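Local coordinates for oxidoreductase (Streptomyces globisporus, PDB 4HX6), which reduces FAD with NADH and releases the FADH2 for a monooxygenase and a halogenase of enediyne antibiotic C-1027 biosynthesis, at residues R45-N50 / K68-H73; A136-Y141 / I148-V153. The protein carries 1 engineered substitution. All coordinates share one frame; numbering follows the deposited sequence.

Contact 1 (R45-N50 / K68-H73); sequences RGMTAN and KDAVMH. With SO4 (sulfate ion), chain I.
Met47 and Met72, both selenomethionines, slant across one another where strand 45-49 meets the start of helix 71-78. The SE atom of Met47 rests 3.9 Å from CB of Met72 and touches the methyl group of Ala70 as well, while its terminal CE comes up against CG of Met72. Met72 folds back on itself instead of stretching out: with CG anti to the backbone N, the chain bends at chi2 (65°) and again at chi3 (60°). This lays Met72 CE on the strand backbone, 3.5 Å from Arg45 O and close to Gly46 and the N of Met47. The Met72 side chain also packs on Val39 of strand 35-39.

Arg45 reaches past Val71 at about a right angle, its NE lying 4.0 Å from CG1 of the valine. Both terminal nitrogens of the arginine are engaged: NH1 bonds to the backbone oxygen of His103, and NH2 gives a bent hydrogen bond of 3.0 Å to O2 of a sulfate ion, probably from the crystallisation liquor, which sits at the edge of the guanidinium in its plane. The backbone amides of Val71 and Met72, where helix 71-78 begins, bind the same ion, Val71 N to O3 at 2.8 Å and Met72 N to O1 at 2.9 Å.

An anion held by an arginine and two successive backbone amides near a helix start is a classic anion site. The ion's bond to ND1 of FAD-binding His101, with Met47 packing near FAD-binding Val66, is consistent with a phosphate position in the flavin pocket of this split-barrel reductase family.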
loop_
_atom_site.group_PDB
_atom_site.type_symbol
_atom_site.label_atom_id
_atom_site.label_comp_id
_atom_site.label_asym_id
_atom_site.label_seq_id
_atom_site.Cartn_x
_atom_site.Cartn_y
_atom_site.Cartn_z
ATOM N N ARG A 45 22.097 3.660 5.080
ATOM C CA ARG A 45 21.337 2.472 5.465
ATOM C C ARG A 45 20.216 2.267 4.469
ATOM O O ARG A 45 19.773 3.223 3.829
ATOM C CB ARG A 45 20.735 2.657 6.869
ATOM C CG ARG A 45 21.778 2.665 7.985
ATOM C CD ARG A 45 22.452 1.300 8.133
ATOM N NE ARG A 45 21.484 0.240 8.429
ATOM C CZ ARG A 45 21.807 -1.045 8.539
ATOM N NH1 ARG A 45 23.075 -1.417 8.375
ATOM N NH2 ARG A 45 20.871 -1.955 8.809
ATOM N N GLY A 46 19.759 1.028 4.338
ATOM C CA GLY A 46 18.630 0.721 3.482
ATOM C C GLY A 46 17.706 -0.224 4.223
ATOM O O GLY A 46 18.134 -0.920 5.137
HETATM N N MSE A 47 16.435 -0.237 3.846
HETATM C CA MSE A 47 15.493 -1.171 4.435
HETATM C C MSE A 47 14.496 -1.549 3.371
HETATM O O MSE A 47 13.894 -0.679 2.726
HETATM C CB MSE A 47 14.756 -0.496 5.608
HETATM C CG MSE A 47 13.916 -1.445 6.421
HETATM SE SE MSE A 47 12.726 -0.344 7.553
HETATM C CE MSE A 47 12.039 0.840 6.219
ATOM N N THR A 48 14.331 -2.842 3.157
ATOM C CA THR A 48 13.302 -3.306 2.247
ATOM C C THR A 48 11.966 -2.969 2.874
ATOM O O THR A 48 11.742 -3.258 4.044
ATOM C CB THR A 48 13.432 -4.802 2.022
ATOM O OG1 THR A 48 14.748 -5.069 1.513
ATOM C CG2 THR A 48 12.388 -5.294 1.025
ATOM N N ALA A 49 11.096 -2.324 2.109
ATOM C CA ALA A 49 9.787 -1.924 2.620
ATOM C C ALA A 49 8.694 -2.117 1.574
ATOM O O ALA A 49 8.878 -1.776 0.410
ATOM C CB ALA A 49 9.821 -0.474 3.064
ATOM N N ASN A 50 7.551 -2.653 1.990
ATOM C CA ASN A 50 6.424 -2.788 1.076
ATOM C C ASN A 50 5.290 -1.837 1.442
ATOM O O ASN A 50 4.216 -1.882 0.843
ATOM C CB ASN A 50 5.919 -4.226 1.064
ATOM C CG ASN A 50 5.600 -4.734 2.451
ATOM O OD1 ASN A 50 5.314 -3.952 3.355
ATOM N ND2 ASN A 50 5.668 -6.049 2.634
ATOM N N LYS A 68 9.195 1.264 14.638
ATOM C CA LYS A 68 10.029 1.872 15.675
ATOM C C LYS A 68 11.183 0.943 16.080
ATOM O O LYS A 68 12.154 1.369 16.690
ATOM C CB LYS A 68 9.181 2.274 16.877
ATOM C CG LYS A 68 8.172 3.347 16.519
ATOM C CD LYS A 68 7.224 3.660 17.646
ATOM C CE LYS A 68 6.190 4.661 17.179
ATOM N NZ LYS A 68 5.174 4.956 18.230
ATOM N N ASP A 69 11.090 -0.328 15.714
ATOM C CA ASP A 69 12.155 -1.268 16.052
ATOM C C ASP A 69 13.258 -1.258 14.995
ATOM O O ASP A 69 14.308 -1.868 15.180
ATOM C CB ASP A 69 11.598 -2.683 16.213
ATOM C CG ASP A 69 11.133 -3.280 14.892
ATOM O OD1 ASP A 69 10.672 -2.515 14.017
ATOM O OD2 ASP A 69 11.227 -4.517 14.729
ATOM N N ALA A 70 13.020 -0.573 13.881
ATOM C CA ALA A 70 14.011 -0.556 12.804
ATOM C C ALA A 70 15.130 0.453 13.070
ATOM O O ALA A 70 14.885 1.546 13.593
ATOM C CB ALA A 70 13.354 -0.261 11.475
ATOM N N VAL A 71 16.354 0.079 12.703
ATOM C CA VAL A 71 17.461 1.023 12.699
ATOM C C VAL A 71 17.098 2.223 11.833
ATOM O O VAL A 71 17.441 3.364 12.151
ATOM C CB VAL A 71 18.737 0.364 12.135
ATOM C CG1 VAL A 71 19.793 1.416 11.803
ATOM C CG2 VAL A 71 19.262 -0.681 13.116
HETATM N N MSE A 72 16.398 1.953 10.739
HETATM C CA MSE A 72 16.000 2.995 9.799
HETATM C C MSE A 72 15.167 4.093 10.478
HETATM O O MSE A 72 15.204 5.247 10.057
HETATM C CB MSE A 72 15.228 2.384 8.620
HETATM C CG MSE A 72 14.726 3.405 7.608
HETATM SE SE MSE A 72 16.176 4.338 6.662
HETATM C CE MSE A 72 16.929 2.726 5.883
ATOM N N HIS A 73 14.430 3.749 11.532
ATOM C CA HIS A 73 13.532 4.724 12.147
ATOM C C HIS A 73 14.324 5.920 12.652
ATOM O O HIS A 73 14.010 7.063 12.325
ATOM C CB HIS A 73 12.732 4.125 13.307
ATOM C CG HIS A 73 11.640 5.024 13.821
ATOM N ND1 HIS A 73 11.855 5.989 14.788
ATOM C CD2 HIS A 73 10.323 5.099 13.503
ATOM C CE1 HIS A 73 10.718 6.620 15.039
ATOM N NE2 HIS A 73 9.771 6.094 14.279
HETATM S S SO4 I . 16.672 -2.164 9.914
HETATM O O1 SO4 I . 16.515 -0.745 9.590
HETATM O O2 SO4 I . 17.950 -2.623 9.365
HETATM O O3 SO4 I . 16.650 -2.376 11.362
HETATM O O4 SO4 I . 15.566 -2.924 9.311
#

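Contact 2 (A136-Y141 / I148-V153); sequences AIHRLY and IFLGEV
Leu150 faces two consecutive residues of the partner strand, His138 and Arg139, and its side chain can be followed outward from there. CB lies 3.7 Å from the carbonyl oxygen O of Arg139 and also touches the arginine's CB. With CG anti to the backbone N (chi1 -177°), the branch CD2 is carried out to Tyr141, meeting the ring at a slant, 3.9 Å from its CE2 and about as near its OH, and it brushes CB of Arg139 on the way. Beyond this, Leu150 packs on Glu142 of the second subunit, whose backbone oxygen accepts the hydrogen bond from the Tyr141 hydroxyl; the Tyr141 rings of the two subunits stack on each other.

The backbone explains the double pairing. Leu150 O receives His138 N at 2.8 Å and Arg139 N in a weak bond of 3.3 Å, whereas Leu150 N bonds to Arg139 O. Regular antiparallel pairs follow on both sides of this irregularity, Ala136 with Glu152 and Tyr141 with Ile148. NH1 of Arg139 bonds to His138 O and lies over one face of the imidazole, 3.4 Å above its plane and displaced toward the rim.

On the face that carries Ile137, Leu140 and Phe149, the phenyl ring runs alongside Leu140, with CE1 3.7 Å from CG of the leucine. Ile137 comes at a slant to the ring, its CD1 3.7 Å from Phe149 CD1 and its CG2 at the ring edge. Leu76 of helix 71-78 packs on both Ile137 and Phe149. The arrangement is a classic beta bulge in an antiparallel hairpin, one face of which turns toward the dimer partner.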
loop_
_atom_site.group_PDB
_atom_site.type_symbol
_atom_site.label_atom_id
_atom_site.label_comp_id
_atom_site.label_asym_id
_atom_site.label_seq_id
_atom_site.Cartn_x
_atom_site.Cartn_y
_atom_site.Cartn_z
ATOM N N ALA A 136 11.837 14.478 0.479
ATOM C CA ALA A 136 12.119 15.210 1.702
ATOM C C ALA A 136 10.976 14.929 2.659
ATOM O O ALA A 136 9.804 15.008 2.278
ATOM C CB ALA A 136 12.211 16.709 1.428
ATOM N N ILE A 137 11.307 14.595 3.898
ATOM C CA ILE A 137 10.269 14.284 4.881
ATOM C C ILE A 137 9.559 15.567 5.285
ATOM O O ILE A 137 10.182 16.505 5.767
ATOM C CB ILE A 137 10.853 13.581 6.125
ATOM C CG1 ILE A 137 11.624 12.320 5.697
ATOM C CG2 ILE A 137 9.739 13.194 7.091
ATOM C CD1 ILE A 137 12.229 11.537 6.859
ATOM N N HIS A 138 8.258 15.597 5.062
ATOM C CA HIS A 138 7.445 16.773 5.327
ATOM C C HIS A 138 6.717 16.648 6.671
ATOM O O HIS A 138 6.662 17.597 7.453
ATOM C CB HIS A 138 6.452 16.962 4.175
ATOM C CG HIS A 138 5.562 18.155 4.332
ATOM N ND1 HIS A 138 4.188 18.076 4.244
ATOM C CD2 HIS A 138 5.848 19.455 4.586
ATOM C CE1 HIS A 138 3.666 19.275 4.436
ATOM N NE2 HIS A 138 4.652 20.130 4.642
ATOM N N ARG A 139 6.153 15.476 6.934
ATOM C CA ARG A 139 5.455 15.218 8.192
ATOM C C ARG A 139 5.808 13.847 8.773
ATOM O O ARG A 139 6.101 12.903 8.033
ATOM C CB ARG A 139 3.936 15.294 8.004
ATOM C CG ARG A 139 3.383 16.688 7.644
ATOM C CD ARG A 139 3.380 17.623 8.866
ATOM N NE ARG A 139 2.885 18.972 8.560
ATOM C CZ ARG A 139 3.647 19.998 8.197
ATOM N NH1 ARG A 139 4.963 19.848 8.047
ATOM N NH2 ARG A 139 3.092 21.184 7.969
ATOM N N LEU A 140 5.768 13.758 10.100
ATOM C CA LEU A 140 5.764 12.491 10.826
ATOM C C LEU A 140 4.397 12.324 11.484
ATOM O O LEU A 140 3.962 13.195 12.240
ATOM C CB LEU A 140 6.799 12.475 11.946
ATOM C CG LEU A 140 8.196 11.941 11.677
ATOM C CD1 LEU A 140 8.924 12.879 10.747
ATOM C CD2 LEU A 140 8.941 11.797 13.002
ATOM N N TYR A 141 3.731 11.213 11.186
ATOM C CA TYR A 141 2.417 10.912 11.752
ATOM C C TYR A 141 2.458 9.670 12.635
ATOM O O TYR A 141 3.163 8.714 12.335
ATOM C CB TYR A 141 1.424 10.682 10.631
ATOM C CG TYR A 141 1.119 11.921 9.808
ATOM C CD1 TYR A 141 0.995 13.172 10.407
ATOM C CD2 TYR A 141 0.931 11.832 8.439
ATOM C CE1 TYR A 141 0.693 14.292 9.655
ATOM C CE2 TYR A 141 0.623 12.948 7.678
ATOM C CZ TYR A 141 0.512 14.174 8.291
ATOM O OH TYR A 141 0.199 15.284 7.536
ATOM N N ILE A 148 4.501 6.835 10.465
ATOM C CA ILE A 148 4.194 7.191 9.095
ATOM C C ILE A 148 5.018 8.416 8.718
ATOM O O ILE A 148 4.889 9.476 9.328
ATOM C CB ILE A 148 2.699 7.496 8.917
ATOM C CG1 ILE A 148 1.865 6.275 9.326
ATOM C CG2 ILE A 148 2.402 7.939 7.459
ATOM C CD1 ILE A 148 0.413 6.575 9.703
ATOM N N PHE A 149 5.914 8.247 7.754
ATOM C CA PHE A 149 6.683 9.373 7.227
ATOM C C PHE A 149 6.070 9.852 5.918
ATOM O O PHE A 149 6.016 9.111 4.944
ATOM C CB PHE A 149 8.137 8.966 6.993
ATOM C CG PHE A 149 8.917 8.715 8.261
ATOM C CD1 PHE A 149 9.648 9.739 8.858
ATOM C CD2 PHE A 149 8.948 7.458 8.837
ATOM C CE1 PHE A 149 10.376 9.509 10.021
ATOM C CE2 PHE A 149 9.674 7.224 10.001
ATOM C CZ PHE A 149 10.390 8.250 10.590
ATOM N N LEU A 150 5.608 11.092 5.890
ATOM C CA LEU A 150 5.046 11.659 4.672
ATOM C C LEU A 150 6.156 12.403 3.915
ATOM O O LEU A 150 6.736 13.367 4.434
ATOM C CB LEU A 150 3.904 12.601 5.013
ATOM C CG LEU A 150 3.135 13.254 3.871
ATOM C CD1 LEU A 150 2.379 12.202 3.064
ATOM C CD2 LEU A 150 2.183 14.311 4.424
ATOM N N GLY A 151 6.477 11.942 2.709
ATOM C CA GLY A 151 7.555 12.564 1.943
ATOM C C GLY A 151 7.090 13.382 0.743
ATOM O O GLY A 151 6.161 12.993 0.033
ATOM N N GLU A 152 7.750 14.508 0.497
ATOM C CA GLU A 152 7.492 15.292 -0.709
ATOM C C GLU A 152 8.494 14.898 -1.771
ATOM O O GLU A 152 9.701 14.972 -1.527
ATOM C CB GLU A 152 7.658 16.784 -0.426
ATOM C CG GLU A 152 7.431 17.666 -1.652
ATOM C CD GLU A 152 7.522 19.146 -1.317
ATOM O OE1 GLU A 152 8.412 19.522 -0.519
ATOM O OE2 GLU A 152 6.698 19.929 -1.841
ATOM N N VAL A 153 8.006 14.498 -2.943
ATOM C CA VAL A 153 8.881 13.966 -3.990
ATOM C C VAL A 153 9.679 15.100 -4.605
ATOM O O VAL A 153 9.111 16.045 -5.157
ATOM C CB VAL A 153 8.087 13.221 -5.088
ATOM C CG1 VAL A 153 9.040 12.640 -6.143
ATOM C CG2 VAL A 153 7.239 12.135 -4.461
#

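In the fold
Contact 1 closes before contact 2 opens along the chain, and their centres lie 15 Å apart within the flavin reductase domain. Both draw on the same antiparallel sheet of the split barrel: strand 45-49 is one of its outermost strands within the chain, while strands 131-143 and 146-158 lie in its interior. Helix 71-78 bridges them, since its first turn belongs to contact 1 and its Leu76 reaches the hairpin. The two meet directly where CD2 of His73 packs 4.1 Å from CE2 of Phe149, and FAD-binding Val66 lies against both Met47 and Phe149. The same barrel sheet thus contributes both to the anion site at the flavin pocket and to the hairpin that meets the second subunit.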